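Local structure of uncharacterized oxidoreductase yvaA (Bacillus subtilis subsp. subtilis, 3GDO) at residues H21-D26 against D258-G263. The protein catalyses the reversible NADPH-dependent reduction of scyllo-inosose to scyllo-inositol and does not accept NADH in place of NADPH. Sequence-based numbering, arbitrary orientation.
Sequences HGPLLD and DALRAG
Leu260 reaches across to Pro23 and Leu24 with a single methyl. Its CD2 lies 4.0 Å from Pro23 CB, and the same CD2 stands 4.0 Å from CD2 of Leu24, so the branch end is received by one ring carbon and one methyl of consecutive residues. CB of Leu260 already points at helix 15-26, and with CG anti to the carbonyl carbon (chi1 -68°) CD2 ends up against both partners, while the Leu24 side chain crosses it at about a right angle. Around these three side chains the packing continues: Val19, earlier on helix 15-26, and Trp271 also touch Leu260, and Leu303 and Pro266 touch Leu24. Helix 15-26 follows the first strand of the Rossmann domain and a GxGxxG-like turn, consistent with dinucleotide binding, whereas helix 256-261 belongs to the C-terminal alpha/beta domain of this Gfo/Idh/MocA enzyme; the two parts meet here. Away from this apolar spot the contact opens quickly. Pro23 is already partly exposed; Arg261 and Ala262 are exposed, although Arg261 still leans on Leu15 and Phe20. A Schellman motif with Gly263 at C-prime (phi 69°) ends the helix, Gly263 N bonding to Leu260 O at 3.2 Å and the next residue's N to Ala259 O.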
# COMPACT_ATOMS: atom_id res chain seq x y z
N HIS B 21 16.97 -16.08 22.22
CA HIS B 21 17.37 -15.42 23.48
C HIS B 21 18.69 -15.93 24.01
O HIS B 21 19.62 -15.15 24.27
CB HIS B 21 16.25 -15.53 24.53
CG HIS B 21 15.04 -14.72 24.18
ND1 HIS B 21 14.87 -13.41 24.60
CD2 HIS B 21 13.94 -15.02 23.44
CE1 HIS B 21 13.71 -12.95 24.16
NE2 HIS B 21 13.13 -13.90 23.43
N GLY B 22 18.75 -17.25 24.19
CA GLY B 22 19.91 -17.95 24.68
C GLY B 22 21.23 -17.52 24.09
O GLY B 22 22.12 -17.13 24.84
N PRO B 23 21.36 -17.57 22.75
CA PRO B 23 22.63 -17.22 22.12
C PRO B 23 23.03 -15.77 22.36
O PRO B 23 24.22 -15.45 22.38
CB PRO B 23 22.34 -17.45 20.63
CG PRO B 23 21.33 -18.48 20.59
CD PRO B 23 20.46 -18.25 21.80
N LEU B 24 22.05 -14.87 22.49
CA LEU B 24 22.37 -13.46 22.71
C LEU B 24 22.85 -13.24 24.16
O LEU B 24 23.86 -12.56 24.41
CB LEU B 24 21.16 -12.59 22.42
CG LEU B 24 20.61 -12.64 20.98
CD1 LEU B 24 19.45 -11.70 20.80
CD2 LEU B 24 21.72 -12.34 19.97
N LEU B 25 22.12 -13.83 25.10
CA LEU B 25 22.44 -13.74 26.53
C LEU B 25 23.82 -14.33 26.76
O LEU B 25 24.65 -13.74 27.45
CB LEU B 25 21.38 -14.40 27.40
CG LEU B 25 20.00 -13.71 27.47
CD1 LEU B 25 18.94 -14.61 28.10
CD2 LEU B 25 20.10 -12.43 28.26
N ASP B 26 24.09 -15.44 26.09
CA ASP B 26 25.40 -16.12 26.10
C ASP B 26 26.62 -15.26 25.76
O ASP B 26 27.70 -15.52 26.28
CB ASP B 26 25.34 -17.35 25.18
CG ASP B 26 26.61 -18.18 25.22
OD1 ASP B 26 26.86 -18.80 26.27
OD2 ASP B 26 27.34 -18.23 24.20
N ASP B 258 17.89 -15.17 10.94
CA ASP B 258 18.44 -16.26 10.12
C ASP B 258 19.84 -16.64 10.57
O ASP B 258 20.16 -17.82 10.59
CB ASP B 258 18.48 -15.92 8.62
CG ASP B 258 17.11 -16.01 7.97
OD1 ASP B 258 16.15 -16.48 8.61
OD2 ASP B 258 17.00 -15.61 6.80
N ALA B 259 20.67 -15.66 10.88
CA ALA B 259 21.99 -15.97 11.45
C ALA B 259 21.85 -16.82 12.73
O ALA B 259 22.57 -17.82 12.90
CB ALA B 259 22.77 -14.70 11.74
N LEU B 260 20.91 -16.45 13.61
CA LEU B 260 20.64 -17.21 14.85
C LEU B 260 20.13 -18.61 14.57
O LEU B 260 20.51 -19.54 15.26
CB LEU B 260 19.65 -16.45 15.76
CG LEU B 260 20.13 -15.14 16.40
CD1 LEU B 260 18.95 -14.37 17.00
CD2 LEU B 260 21.25 -15.38 17.44
N ARG B 261 19.25 -18.77 13.58
CA ARG B 261 18.78 -20.12 13.19
C ARG B 261 19.93 -20.99 12.66
O ARG B 261 19.95 -22.19 12.87
CB ARG B 261 17.65 -20.07 12.18
CG ARG B 261 16.31 -19.52 12.69
CD ARG B 261 15.46 -19.13 11.47
NE ARG B 261 14.11 -18.70 11.80
CZ ARG B 261 13.15 -19.51 12.25
NH1 ARG B 261 13.40 -20.80 12.44
NH2 ARG B 261 11.95 -19.03 12.50
N ALA B 262 20.90 -20.37 12.00
CA ALA B 262 22.06 -21.11 11.48
C ALA B 262 23.14 -21.39 12.54
O ALA B 262 24.27 -21.75 12.17
CB ALA B 262 22.65 -20.34 10.31
N GLY B 263 22.82 -21.21 13.82
CA GLY B 263 23.81 -21.38 14.91
C GLY B 263 24.94 -20.36 15.02
O GLY B 263 25.93 -20.62 15.70